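Long-range contacts in periplasmic zinc-binding protein troA (Treponema pallidum, PDB 1K0F), which binds zinc with high affinity in the periplasm and delivers it to the membrane permease of the TroABC ABC transporter for import into the cytoplasm: residues Y149-A154 / V264-D269; I214-I220 / I241-S247; L49-I55 / L73-R77. All coordinates share one frame. Residues are numbered along the deposited sequence.

Contact 1: residues Y149-A154 / V264-D269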
ATOM      1  N   TYR A 149     -15.871   6.634  -1.534  1.00 41.45           N
ATOM      2  CA  TYR A 149     -16.022   6.529  -0.090  1.00 41.60           C
ATOM      3  C   TYR A 149     -14.888   7.228   0.648  1.00 41.31           C
ATOM      4  O   TYR A 149     -15.131   8.043   1.532  1.00 39.07           O
ATOM      5  CB  TYR A 149     -16.082   5.047   0.292  1.00 43.13           C
ATOM      6  CG  TYR A 149     -16.098   4.742   1.776  1.00 45.99           C
ATOM      7  CD1 TYR A 149     -17.304   4.603   2.468  1.00 46.74           C
ATOM      8  CD2 TYR A 149     -14.908   4.528   2.479  1.00 46.00           C
ATOM      9  CE1 TYR A 149     -17.325   4.251   3.818  1.00 48.01           C
ATOM     10  CE2 TYR A 149     -14.919   4.176   3.827  1.00 47.23           C
ATOM     11  CZ  TYR A 149     -16.129   4.038   4.487  1.00 48.99           C
ATOM     12  OH  TYR A 149     -16.145   3.661   5.810  1.00 52.59           O
ATOM     13  N   VAL A 150     -13.652   6.916   0.272  1.00 42.63           N
ATOM     14  CA  VAL A 150     -12.485   7.511   0.915  1.00 44.81           C
ATOM     15  C   VAL A 150     -12.454   9.022   0.755  1.00 46.42           C
ATOM     16  O   VAL A 150     -11.873   9.727   1.577  1.00 46.09           O
ATOM     17  CB  VAL A 150     -11.174   6.923   0.359  1.00 45.34           C
ATOM     18  CG1 VAL A 150      -9.977   7.615   1.002  1.00 44.05           C
ATOM     19  CG2 VAL A 150     -11.128   5.423   0.624  1.00 45.90           C
ATOM     20  N   ARG A 151     -13.057   9.526  -0.316  1.00 48.99           N
ATOM     21  CA  ARG A 151     -13.086  10.965  -0.508  1.00 50.76           C
ATOM     22  C   ARG A 151     -14.209  11.504   0.364  1.00 50.60           C
ATOM     23  O   ARG A 151     -14.004  12.436   1.138  1.00 51.46           O
ATOM     24  CB  ARG A 151     -13.330  11.335  -1.970  1.00 52.70           C
ATOM     25  CG  ARG A 151     -12.824  12.742  -2.305  1.00 57.15           C
ATOM     26  CD  ARG A 151     -12.787  13.013  -3.809  1.00 60.90           C
ATOM     27  NE  ARG A 151     -11.486  13.511  -4.256  1.00 61.03           N
ATOM     28  CZ  ARG A 151     -10.691  12.855  -5.097  1.00 62.04           C
ATOM     29  NH1 ARG A 151     -11.058  11.674  -5.584  1.00 61.59           N
ATOM     30  NH2 ARG A 151      -9.525  13.379  -5.456  1.00 63.75           N
ATOM     31  N   ARG A 152     -15.394  10.913   0.240  1.00 50.26           N
ATOM     32  CA  ARG A 152     -16.530  11.325   1.050  1.00 49.98           C
ATOM     33  C   ARG A 152     -16.018  11.368   2.480  1.00 50.67           C
ATOM     34  O   ARG A 152     -15.959  12.427   3.101  1.00 51.61           O
ATOM     35  CB  ARG A 152     -17.666  10.304   0.931  1.00 49.86           C
ATOM     36  CG  ARG A 152     -18.768  10.449   1.986  1.00 49.15           C
ATOM     37  CD  ARG A 152     -19.940   9.509   1.708  1.00 48.28           C
ATOM     38  NE  ARG A 152     -19.506   8.285   1.035  1.00 48.41           N
ATOM     39  CZ  ARG A 152     -20.329   7.359   0.554  1.00 48.62           C
ATOM     40  NH1 ARG A 152     -21.643   7.503   0.662  1.00 50.49           N
ATOM     41  NH2 ARG A 152     -19.837   6.279  -0.034  1.00 48.09           N
ATOM     42  N   LYS A 153     -15.629  10.198   2.978  1.00 50.97           N
ATOM     43  CA  LYS A 153     -15.090  10.046   4.325  1.00 50.57           C
ATOM     44  C   LYS A 153     -14.102  11.160   4.671  1.00 50.05           C
ATOM     45  O   LYS A 153     -14.279  11.879   5.653  1.00 49.92           O
ATOM     46  CB  LYS A 153     -14.400   8.689   4.455  1.00 49.96           C
ATOM     47  CG  LYS A 153     -15.266   7.633   5.098  1.00 50.60           C
ATOM     48  CD  LYS A 153     -15.337   7.848   6.595  1.00 51.47           C
ATOM     49  CE  LYS A 153     -16.149   6.763   7.271  1.00 53.44           C
ATOM     50  NZ  LYS A 153     -15.838   6.677   8.727  1.00 56.05           N
ATOM     51  N   ALA A 154     -13.062  11.302   3.863  1.00 49.55           N
ATOM     52  CA  ALA A 154     -12.070  12.337   4.107  1.00 50.41           C
ATOM     53  C   ALA A 154     -12.771  13.680   4.279  1.00 51.22           C
ATOM     54  O   ALA A 154     -12.417  14.466   5.159  1.00 51.13           O
ATOM     55  CB  ALA A 154     -11.083  12.400   2.953  1.00 49.75           C
ATOM     56  N   VAL A 264      -8.141  -0.509   2.900  1.00 23.54           N
ATOM     57  CA  VAL A 264      -8.252   0.940   2.733  1.00 22.20           C
ATOM     58  C   VAL A 264      -9.459   1.500   3.496  1.00 22.53           C
ATOM     59  O   VAL A 264      -9.436   2.643   3.977  1.00 22.61           O
ATOM     60  CB  VAL A 264      -8.379   1.313   1.240  1.00 19.42           C
ATOM     61  CG1 VAL A 264      -8.597   2.802   1.095  1.00 19.62           C
ATOM     62  CG2 VAL A 264      -7.130   0.884   0.499  1.00 19.24           C
ATOM     63  N   THR A 265     -10.514   0.697   3.607  1.00 20.25           N
ATOM     64  CA  THR A 265     -11.689   1.139   4.323  1.00 18.08           C
ATOM     65  C   THR A 265     -11.271   1.262   5.759  1.00 16.39           C
ATOM     66  O   THR A 265     -11.639   2.211   6.443  1.00 17.39           O
ATOM     67  CB  THR A 265     -12.835   0.133   4.225  1.00 17.57           C
ATOM     68  OG1 THR A 265     -13.361   0.150   2.894  1.00 19.18           O
ATOM     69  CG2 THR A 265     -13.939   0.510   5.186  1.00 17.56           C
ATOM     70  N   HIS A 266     -10.488   0.295   6.219  1.00 16.82           N
ATOM     71  CA  HIS A 266     -10.022   0.321   7.587  1.00 16.20           C
ATOM     72  C   HIS A 266      -9.226   1.586   7.796  1.00 16.60           C
ATOM     73  O   HIS A 266      -9.365   2.261   8.814  1.00 19.14           O
ATOM     74  CB  HIS A 266      -9.105  -0.854   7.893  1.00 17.19           C
ATOM     75  CG  HIS A 266      -8.139  -0.576   9.003  1.00 16.78           C
ATOM     76  ND1 HIS A 266      -8.400  -0.906  10.315  1.00 13.82           N
ATOM     77  CD2 HIS A 266      -6.966   0.101   9.010  1.00 13.34           C
ATOM     78  CE1 HIS A 266      -7.423  -0.450  11.079  1.00 13.78           C
ATOM     79  NE2 HIS A 266      -6.549   0.169  10.312  1.00 10.99           N
ATOM     80  N   ASN A 267      -8.380   1.891   6.824  1.00 15.64           N
ATOM     81  CA  ASN A 267      -7.522   3.062   6.913  1.00 17.27           C
ATOM     82  C   ASN A 267      -8.302   4.349   7.151  1.00 17.59           C
ATOM     83  O   ASN A 267      -8.200   4.942   8.222  1.00 18.24           O
ATOM     84  CB  ASN A 267      -6.650   3.163   5.652  1.00 17.46           C
ATOM     85  CG  ASN A 267      -5.331   2.375   5.783  1.00 17.90           C
ATOM     86  OD1 ASN A 267      -5.145   1.580   6.713  1.00 17.16           O
ATOM     87  ND2 ASN A 267      -4.418   2.598   4.843  1.00 15.15           N
ATOM     88  N   ILE A 268      -9.085   4.781   6.164  1.00 18.99           N
ATOM     89  CA  ILE A 268      -9.879   6.004   6.296  1.00 17.28           C
ATOM     90  C   ILE A 268     -10.810   5.954   7.500  1.00 18.51           C
ATOM     91  O   ILE A 268     -11.018   6.961   8.179  1.00 18.78           O
ATOM     92  CB  ILE A 268     -10.725   6.275   5.019  1.00 17.55           C
ATOM     93  CG1 ILE A 268     -10.891   7.774   4.834  1.00 15.27           C
ATOM     94  CG2 ILE A 268     -12.103   5.625   5.120  1.00 16.24           C
ATOM     95  CD1 ILE A 268      -9.623   8.450   4.434  1.00 16.67           C
ATOM     96  N   ASP A 269     -11.375   4.787   7.780  1.00 18.21           N
ATOM     97  CA  ASP A 269     -12.261   4.686   8.921  1.00 18.08           C
ATOM     98  C   ASP A 269     -11.423   5.085  10.116  1.00 18.12           C
ATOM     99  O   ASP A 269     -11.598   6.153  10.681  1.00 19.73           O
ATOM    100  CB  ASP A 269     -12.770   3.248   9.077  1.00 20.52           C
ATOM    101  CG  ASP A 269     -13.880   2.919   8.098  1.00 20.42           C
ATOM    102  OD1 ASP A 269     -14.002   3.628   7.086  1.00 22.13           O
ATOM    103  OD2 ASP A 269     -14.624   1.945   8.342  1.00 21.56           O
TER

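Contact 2: residues I214-I220 / I241-S247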
ATOM      1  N   ILE A 214      -2.128  10.008  16.148  1.00 20.00           N
ATOM      2  CA  ILE A 214      -1.096   9.661  15.186  1.00 18.75           C
ATOM      3  C   ILE A 214      -1.370   8.170  14.978  1.00 17.71           C
ATOM      4  O   ILE A 214      -2.074   7.570  15.785  1.00 17.45           O
ATOM      5  CB  ILE A 214       0.334   9.885  15.770  1.00 19.02           C
ATOM      6  CG1 ILE A 214       0.451   9.278  17.169  1.00 17.45           C
ATOM      7  CG2 ILE A 214       0.639  11.379  15.834  1.00 16.84           C
ATOM      8  CD1 ILE A 214       1.876   9.088  17.629  1.00 19.96           C
ATOM      9  N   PHE A 215      -0.834   7.566  13.921  1.00 17.58           N
ATOM     10  CA  PHE A 215      -1.113   6.154  13.677  1.00 16.65           C
ATOM     11  C   PHE A 215       0.059   5.202  13.539  1.00 15.31           C
ATOM     12  O   PHE A 215       1.137   5.561  13.080  1.00 12.69           O
ATOM     13  CB  PHE A 215      -1.993   6.015  12.438  1.00 20.21           C
ATOM     14  CG  PHE A 215      -3.287   6.753  12.544  1.00 24.36           C
ATOM     15  CD1 PHE A 215      -3.307   8.143  12.581  1.00 26.00           C
ATOM     16  CD2 PHE A 215      -4.485   6.063  12.664  1.00 27.85           C
ATOM     17  CE1 PHE A 215      -4.501   8.837  12.742  1.00 29.54           C
ATOM     18  CE2 PHE A 215      -5.694   6.750  12.828  1.00 30.68           C
ATOM     19  CZ  PHE A 215      -5.701   8.140  12.867  1.00 30.00           C
ATOM     20  N   ILE A 216      -0.170   3.964  13.946  1.00 15.86           N
ATOM     21  CA  ILE A 216       0.840   2.925  13.832  1.00 17.36           C
ATOM     22  C   ILE A 216       0.628   2.327  12.452  1.00 18.18           C
ATOM     23  O   ILE A 216      -0.237   2.765  11.695  1.00 20.28           O
ATOM     24  CB  ILE A 216       0.658   1.797  14.897  1.00 18.12           C
ATOM     25  CG1 ILE A 216      -0.761   1.822  15.454  1.00 16.09           C
ATOM     26  CG2 ILE A 216       1.658   1.978  16.045  1.00 18.57           C
ATOM     27  CD1 ILE A 216      -1.084   0.642  16.304  1.00 18.01           C
ATOM     28  N   GLU A 217       1.415   1.321  12.118  1.00 18.62           N
ATOM     29  CA  GLU A 217       1.273   0.684  10.834  1.00 18.57           C
ATOM     30  C   GLU A 217       1.617  -0.768  10.966  1.00 19.91           C
ATOM     31  O   GLU A 217       2.463  -1.143  11.764  1.00 20.36           O
ATOM     32  CB  GLU A 217       2.178   1.341   9.820  1.00 20.68           C
ATOM     33  CG  GLU A 217       1.638   2.651   9.314  1.00 24.42           C
ATOM     34  CD  GLU A 217       2.526   3.245   8.263  1.00 25.75           C
ATOM     35  OE1 GLU A 217       2.422   4.459   7.998  1.00 26.60           O
ATOM     36  OE2 GLU A 217       3.339   2.488   7.700  1.00 28.10           O
ATOM     37  N   SER A 218       0.943  -1.582  10.169  1.00 22.07           N
ATOM     38  CA  SER A 218       1.139  -3.016  10.189  1.00 23.77           C
ATOM     39  C   SER A 218       2.514  -3.484   9.721  1.00 24.99           C
ATOM     40  O   SER A 218       2.969  -4.551  10.135  1.00 26.19           O
ATOM     41  CB  SER A 218       0.067  -3.678   9.329  1.00 22.67           C
ATOM     42  OG  SER A 218      -0.475  -2.737   8.428  1.00 24.15           O
ATOM     43  N   SER A 219       3.184  -2.701   8.879  1.00 24.28           N
ATOM     44  CA  SER A 219       4.479  -3.123   8.347  1.00 23.69           C
ATOM     45  C   SER A 219       5.723  -2.502   8.955  1.00 24.10           C
ATOM     46  O   SER A 219       6.832  -2.792   8.526  1.00 23.20           O
ATOM     47  CB  SER A 219       4.502  -2.882   6.848  1.00 24.20           C
ATOM     48  OG  SER A 219       3.763  -1.720   6.525  1.00 25.67           O
ATOM     49  N   ILE A 220       5.550  -1.656   9.958  1.00 26.97           N
ATOM     50  CA  ILE A 220       6.696  -1.009  10.568  1.00 28.05           C
ATOM     51  C   ILE A 220       6.658  -1.089  12.093  1.00 27.71           C
ATOM     52  O   ILE A 220       5.613  -0.886  12.703  1.00 28.46           O
ATOM     53  CB  ILE A 220       6.782   0.489  10.117  1.00 29.54           C
ATOM     54  CG1 ILE A 220       7.394   0.583   8.717  1.00 30.25           C
ATOM     55  CG2 ILE A 220       7.664   1.293  11.064  1.00 31.21           C
ATOM     56  CD1 ILE A 220       6.410   0.913   7.633  1.00 31.01           C
ATOM     57  N   ILE A 241      -2.655   6.814  19.587  1.00 25.39           N
ATOM     58  CA  ILE A 241      -2.243   6.067  18.413  1.00 24.65           C
ATOM     59  C   ILE A 241      -3.653   5.787  17.893  1.00 25.34           C
ATOM     60  O   ILE A 241      -4.285   4.811  18.283  1.00 27.11           O
ATOM     61  CB  ILE A 241      -1.506   4.757  18.810  1.00 23.87           C
ATOM     62  CG1 ILE A 241       0.006   4.962  18.725  1.00 23.66           C
ATOM     63  CG2 ILE A 241      -1.876   3.631  17.878  1.00 24.41           C
ATOM     64  CD1 ILE A 241       0.544   5.975  19.695  1.00 23.42           C
ATOM     65  N   GLY A 242      -4.161   6.697  17.068  1.00 25.50           N
ATOM     66  CA  GLY A 242      -5.511   6.580  16.537  1.00 25.15           C
ATOM     67  C   GLY A 242      -5.887   5.301  15.820  1.00 24.79           C
ATOM     68  O   GLY A 242      -6.973   5.200  15.243  1.00 25.81           O
ATOM     69  N   GLY A 243      -4.995   4.324  15.832  1.00 22.63           N
ATOM     70  CA  GLY A 243      -5.300   3.077  15.182  1.00 20.87           C
ATOM     71  C   GLY A 243      -4.086   2.625  14.424  1.00 21.81           C
ATOM     72  O   GLY A 243      -3.178   3.409  14.170  1.00 22.30           O
ATOM     73  N   GLU A 244      -4.059   1.350  14.077  1.00 22.17           N
ATOM     74  CA  GLU A 244      -2.948   0.814  13.321  1.00 21.84           C
ATOM     75  C   GLU A 244      -3.354   0.897  11.884  1.00 21.30           C
ATOM     76  O   GLU A 244      -4.433   0.460  11.527  1.00 22.43           O
ATOM     77  CB  GLU A 244      -2.699  -0.636  13.689  1.00 22.40           C
ATOM     78  CG  GLU A 244      -1.265  -1.038  13.514  1.00 24.15           C
ATOM     79  CD  GLU A 244      -1.095  -2.525  13.532  1.00 24.71           C
ATOM     80  OE1 GLU A 244      -2.114  -3.223  13.703  1.00 26.34           O
ATOM     81  OE2 GLU A 244       0.044  -3.004  13.372  1.00 26.50           O
ATOM     82  N   LEU A 245      -2.500   1.450  11.043  1.00 20.80           N
ATOM     83  CA  LEU A 245      -2.873   1.554   9.656  1.00 21.10           C
ATOM     84  C   LEU A 245      -2.140   0.553   8.779  1.00 21.93           C
ATOM     85  O   LEU A 245      -1.098  -0.001   9.163  1.00 20.84           O
ATOM     86  CB  LEU A 245      -2.630   2.980   9.170  1.00 21.32           C
ATOM     87  CG  LEU A 245      -3.352   4.054   9.993  1.00 21.31           C
ATOM     88  CD1 LEU A 245      -3.212   5.402   9.301  1.00 22.69           C
ATOM     89  CD2 LEU A 245      -4.814   3.691  10.155  1.00 23.01           C
ATOM     90  N   PHE A 246      -2.713   0.301   7.607  1.00 21.18           N
ATOM     91  CA  PHE A 246      -2.114  -0.614   6.651  1.00 21.94           C
ATOM     92  C   PHE A 246      -1.333   0.252   5.700  1.00 22.95           C
ATOM     93  O   PHE A 246      -1.916   1.056   4.983  1.00 26.62           O
ATOM     94  CB  PHE A 246      -3.192  -1.368   5.884  1.00 21.06           C
ATOM     95  CG  PHE A 246      -3.916  -2.375   6.710  1.00 19.61           C
ATOM     96  CD1 PHE A 246      -3.253  -3.497   7.184  1.00 19.39           C
ATOM     97  CD2 PHE A 246      -5.231  -2.165   7.075  1.00 17.67           C
ATOM     98  CE1 PHE A 246      -3.886  -4.390   8.016  1.00 20.05           C
ATOM     99  CE2 PHE A 246      -5.874  -3.047   7.906  1.00 17.92           C
ATOM    100  CZ  PHE A 246      -5.205  -4.164   8.383  1.00 17.09           C
ATOM    101  N   SER A 247      -0.016   0.110   5.703  1.00 22.85           N
ATOM    102  CA  SER A 247       0.797   0.911   4.812  1.00 23.55           C
ATOM    103  C   SER A 247       1.078   0.136   3.538  1.00 24.36           C
ATOM    104  O   SER A 247       0.410   0.333   2.520  1.00 25.12           O
ATOM    105  CB  SER A 247       2.108   1.301   5.484  1.00 24.66           C
ATOM    106  OG  SER A 247       2.429   0.421   6.541  1.00 27.61           O
TER

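Contact 3: residues L49-I55 / L73-R77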
ATOM      1  N   LEU A  49       8.429 -18.591  -7.175  1.00 43.00           N
ATOM      2  CA  LEU A  49       8.686 -17.675  -8.274  1.00 40.50           C
ATOM      3  C   LEU A  49       9.230 -18.496  -9.417  1.00 39.52           C
ATOM      4  O   LEU A  49       8.745 -18.420 -10.537  1.00 40.00           O
ATOM      5  CB  LEU A  49       9.723 -16.615  -7.873  1.00 38.73           C
ATOM      6  CG  LEU A  49       9.294 -15.353  -7.110  1.00 36.69           C
ATOM      7  CD1 LEU A  49      10.516 -14.542  -6.724  1.00 33.91           C
ATOM      8  CD2 LEU A  49       8.368 -14.527  -7.963  1.00 35.63           C
ATOM      9  N   GLY A  50      10.241 -19.293  -9.108  1.00 39.87           N
ATOM     10  CA  GLY A  50      10.859 -20.126 -10.122  1.00 40.62           C
ATOM     11  C   GLY A  50       9.878 -20.878 -10.994  1.00 40.31           C
ATOM     12  O   GLY A  50      10.144 -21.099 -12.174  1.00 38.94           O
ATOM     13  N   ASN A  51       8.741 -21.264 -10.423  1.00 41.24           N
ATOM     14  CA  ASN A  51       7.731 -22.013 -11.169  1.00 41.76           C
ATOM     15  C   ASN A  51       6.526 -21.186 -11.607  1.00 40.87           C
ATOM     16  O   ASN A  51       5.650 -21.684 -12.320  1.00 42.14           O
ATOM     17  CB  ASN A  51       7.242 -23.196 -10.336  1.00 42.01           C
ATOM     18  CG  ASN A  51       8.327 -23.786  -9.479  1.00 42.03           C
ATOM     19  OD1 ASN A  51       9.403 -24.134  -9.970  1.00 41.14           O
ATOM     20  ND2 ASN A  51       8.057 -23.901  -8.183  1.00 42.95           N
ATOM     21  N   ALA A  52       6.474 -19.929 -11.181  1.00 38.40           N
ATOM     22  CA  ALA A  52       5.357 -19.066 -11.540  1.00 34.26           C
ATOM     23  C   ALA A  52       5.259 -18.887 -13.043  1.00 31.96           C
ATOM     24  O   ALA A  52       6.258 -18.889 -13.752  1.00 32.56           O
ATOM     25  CB  ALA A  52       5.503 -17.714 -10.867  1.00 32.66           C
ATOM     26  N   ASP A  53       4.033 -18.763 -13.526  1.00 30.14           N
ATOM     27  CA  ASP A  53       3.791 -18.539 -14.939  1.00 28.58           C
ATOM     28  C   ASP A  53       3.594 -17.040 -15.091  1.00 27.15           C
ATOM     29  O   ASP A  53       3.769 -16.478 -16.170  1.00 24.82           O
ATOM     30  CB  ASP A  53       2.530 -19.269 -15.382  1.00 29.36           C
ATOM     31  CG  ASP A  53       2.582 -20.730 -15.074  1.00 30.10           C
ATOM     32  OD1 ASP A  53       3.620 -21.355 -15.405  1.00 30.49           O
ATOM     33  OD2 ASP A  53       1.600 -21.247 -14.510  1.00 31.24           O
ATOM     34  N   LEU A  54       3.232 -16.402 -13.983  1.00 26.66           N
ATOM     35  CA  LEU A  54       3.001 -14.968 -13.968  1.00 24.75           C
ATOM     36  C   LEU A  54       3.485 -14.365 -12.664  1.00 24.13           C
ATOM     37  O   LEU A  54       3.006 -14.728 -11.597  1.00 25.09           O
ATOM     38  CB  LEU A  54       1.508 -14.684 -14.130  1.00 25.41           C
ATOM     39  CG  LEU A  54       1.056 -13.260 -13.831  1.00 22.93           C
ATOM     40  CD1 LEU A  54       1.652 -12.336 -14.875  1.00 24.06           C
ATOM     41  CD2 LEU A  54      -0.458 -13.174 -13.838  1.00 24.43           C
ATOM     42  N   ILE A  55       4.444 -13.454 -12.750  1.00 24.17           N
ATOM     43  CA  ILE A  55       4.951 -12.792 -11.559  1.00 24.60           C
ATOM     44  C   ILE A  55       4.455 -11.351 -11.573  1.00 22.91           C
ATOM     45  O   ILE A  55       4.598 -10.641 -12.573  1.00 18.92           O
ATOM     46  CB  ILE A  55       6.487 -12.788 -11.495  1.00 25.95           C
ATOM     47  CG1 ILE A  55       6.999 -14.186 -11.139  1.00 26.45           C
ATOM     48  CG2 ILE A  55       6.953 -11.799 -10.432  1.00 26.75           C
ATOM     49  CD1 ILE A  55       8.505 -14.315 -11.234  1.00 26.84           C
ATOM     50  N   LEU A  73      14.586 -13.478 -13.272  1.00 61.06           N
ATOM     51  CA  LEU A  73      13.493 -14.379 -13.629  1.00 59.78           C
ATOM     52  C   LEU A  73      12.658 -13.847 -14.789  1.00 58.34           C
ATOM     53  O   LEU A  73      11.843 -14.572 -15.364  1.00 58.51           O
ATOM     54  CB  LEU A  73      12.596 -14.623 -12.412  1.00 61.61           C
ATOM     55  CG  LEU A  73      12.697 -16.013 -11.770  1.00 63.32           C
ATOM     56  CD1 LEU A  73      13.852 -16.048 -10.783  1.00 63.72           C
ATOM     57  CD2 LEU A  73      11.390 -16.357 -11.070  1.00 63.73           C
ATOM     58  N   ARG A  74      12.858 -12.576 -15.127  1.00 56.03           N
ATOM     59  CA  ARG A  74      12.135 -11.966 -16.233  1.00 53.81           C
ATOM     60  C   ARG A  74      12.648 -12.615 -17.511  1.00 53.45           C
ATOM     61  O   ARG A  74      13.728 -13.213 -17.518  1.00 53.06           O
ATOM     62  CB  ARG A  74      12.387 -10.455 -16.274  1.00 51.59           C
ATOM     63  CG  ARG A  74      12.042  -9.728 -14.977  1.00 50.66           C
ATOM     64  CD  ARG A  74      12.079  -8.219 -15.132  1.00 48.67           C
ATOM     65  NE  ARG A  74      11.213  -7.787 -16.222  1.00 48.02           N
ATOM     66  CZ  ARG A  74      10.314  -6.818 -16.122  1.00 47.50           C
ATOM     67  NH1 ARG A  74      10.157  -6.171 -14.972  1.00 46.09           N
ATOM     68  NH2 ARG A  74       9.565  -6.500 -17.172  1.00 46.53           N
ATOM     69  N   GLY A  75      11.874 -12.515 -18.586  1.00 53.42           N
ATOM     70  CA  GLY A  75      12.294 -13.091 -19.856  1.00 53.01           C
ATOM     71  C   GLY A  75      12.050 -14.581 -19.968  1.00 52.25           C
ATOM     72  O   GLY A  75      11.851 -15.111 -21.062  1.00 52.36           O
ATOM     73  N   SER A  76      12.077 -15.260 -18.828  1.00 51.59           N
ATOM     74  CA  SER A  76      11.846 -16.695 -18.787  1.00 50.29           C
ATOM     75  C   SER A  76      10.365 -16.916 -18.533  1.00 49.43           C
ATOM     76  O   SER A  76       9.814 -17.965 -18.861  1.00 49.97           O
ATOM     77  CB  SER A  76      12.669 -17.321 -17.658  1.00 50.45           C
ATOM     78  OG  SER A  76      13.924 -16.674 -17.524  1.00 51.69           O
ATOM     79  N   ARG A  77       9.729 -15.908 -17.947  1.00 48.02           N
ATOM     80  CA  ARG A  77       8.310 -15.982 -17.633  1.00 46.91           C
ATOM     81  C   ARG A  77       7.700 -14.603 -17.681  1.00 44.71           C
ATOM     82  O   ARG A  77       8.376 -13.623 -17.978  1.00 45.17           O
ATOM     83  CB  ARG A  77       8.107 -16.547 -16.231  1.00 49.55           C
ATOM     84  CG  ARG A  77       8.577 -15.608 -15.128  1.00 51.58           C
ATOM     85  CD  ARG A  77       9.099 -16.379 -13.925  1.00 52.41           C
ATOM     86  NE  ARG A  77       9.909 -17.528 -14.322  1.00 54.57           N
ATOM     87  CZ  ARG A  77       9.710 -18.766 -13.884  1.00 56.59           C
ATOM     88  NH1 ARG A  77       8.727 -19.019 -13.032  1.00 57.88           N
ATOM     89  NH2 ARG A  77      10.492 -19.752 -14.300  1.00 58.88           N
TER

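Contact 1: residues Y149-A154 / V264-D269
Two helices run side by side here in almost the same direction: the short axes of 149-154 and 264-269 approach to 9.9 Å, with 8° between them. The first belongs to the long helix 129-156, the backbone helix that in this protein spans the two lobes; the second lies on the C-terminal helix 260-273. Tyr149 opens the contact. Its CA-to-CB bond points at the neighbouring helix, and the ring packs against Ile268, with Tyr149 CE2 3.4 Å from Ile268 CG2. The phenol then reaches beyond the apolar patch to donate a very short hydrogen bond, Tyr149 OH to Asp269 OD1, 2.5 Å. One residue on, buried Val150 fills the space between successive turns of the partner: its CG2 touches Val264 CG1 at 3.7 Å, and its CG1 meets Ile268 CD1 at 3.5 Å. The next residue to take part is Lys153. The CB of Lys153 packs on Ile268 CG1 at 3.6 Å, while its NZ forms a long salt bridge to Asp269 OD1 at 3.9 Å. Ala154 completes the hollow, its CB 4.5 Å from Ile268 CD1. Ile268 is thus a knob held in a hole made by Tyr149, Val150, Lys153 and Ala154, and Phe174 of helix 172-178 also touches it. With apolar contacts on the buried side and Tyr149 and Lys153 sharing one carboxylate oxygen of Asp269 on the more open side, the chemistry implies a mainly hydrophobic interface with a polar margin that ties the C-terminal helix to the backbone helix.

Contact 2: residues I214-I220 / I241-S247
A bulge gives this parallel strand pair its uneven outline. Ile214 pairs with Ile241, but Ile216 pairs with Glu244, so the second strand accommodates one extra residue around Gly242 and Gly243. The ring of Phe215 occupies the hollow they leave: CA of Gly242 sits over its face, a CH-pi contact 4.1 Å from the ring centroid, where a CB on Gly242 would collide with the ring. The backbone angles of Gly243 by themselves call for glycine. Beyond the ring, CB of Phe215 presses on CG of Leu245 at 3.4 Å. The other face carries Ile214, Ile216, Ile241 and Glu244; there Ile216 wedges its CG1 against Ile241 CG2 at 3.2 Å, and its CD1 lies 3.3 Å from Glu244 CG. These strands bracket helix 225-233 in a beta-alpha-beta unit, with Val225 and Arg229 of the helix covering Ile214 and Ile241. Hydrogen bonds follow the stepped outline: Gly242 N to Ile214 O at 2.6 Å, Ile216 N to Gly243 O at 3.1 Å and Leu245 N to Ile216 O at 2.7 Å. At the C-terminal ends, Leu245 O accepts from Ser218 N at 2.8 Å and Ser218 OG at 2.9 Å. Ser247 turns inward, its OG donating to Glu217 OE2 at 2.5 Å; this less surely placed oxygen is also hydrogen-bonded to His168, a zinc-binding residue whose site is empty in this structure.

Contact 3: residues L49-I55 / L73-R77
Segment 49-55 begins as the last turn of helix 43-51, leaves helical geometry at Ala52 and has entered strand 54-57 by Leu54. Segment 73-77 starts at the end of helix 67-73 and turns through Gly75, whose positive phi of 81° helps to reverse the chain ahead of strand 78-81. The backbones stay well apart, with the CA atoms of Gly50 and Leu73 separated by 7.2 Å and those of Asp53 and Arg77 by 5.8 Å. Side chains bridge this gap, Arg77 most of all. Its guanidinium is set among the carbonyls at the C-terminal end of helix 43-51, where Gly50 O receives two weak hydrogen bonds, from Arg77 NH2 at 2.5 Å and from Arg77 NH1 at 2.7 Å. A positive charge in this position suits the partial negative charge at a helix C terminus. Next to it is a small apolar cluster: Leu73 CD2 touches Leu49 CB at 3.6 Å and Ile55 CD1 at 3.5 Å, while that same Ile55 CD1 supports the aliphatic part of Arg77, 3.4 Å from its CD. Leu49 and Ile55 are buried, and the polar end of Arg77 spans the edge of the cluster. Around the contact, strand 54-57 lies in a parallel four-stranded sheet between strand 4-7, to which Asp53 and Leu54 are hydrogen-bonded, and the outermost strand 78-81, which pairs with Ile55. Helix 107-124 packs against Leu54. Strand 54-57, helix 67-73 and strand 78-81 form a beta-alpha-beta unit, and the contact joins the C-terminal ends of helices 43-51 and 67-73.

How the contacts relate
Contacts 1 and 2 adjoin, their centres 15 Å apart, whereas contact 3 lies across the chain's centre, its own centre 35 Å from that of contact 1 and 33 Å from that of contact 2. Strand 240-245 is followed by helix 260-273, and the two are tied directly: His266 NE2 lies 2.5 Å from Glu244 O, and Asn267 OD1 lies 2.9 Å from Phe246 N, both probable hydrogen bonds. Contact 2 buries the most surface, relies chiefly on backbone pairing and leads toward the zinc ligands. Contact 1 depends on side-chain interdigitation between helices. Contact 3, on the outskirts and away from that site, sets an arginine against a helix end. All three are partly buried.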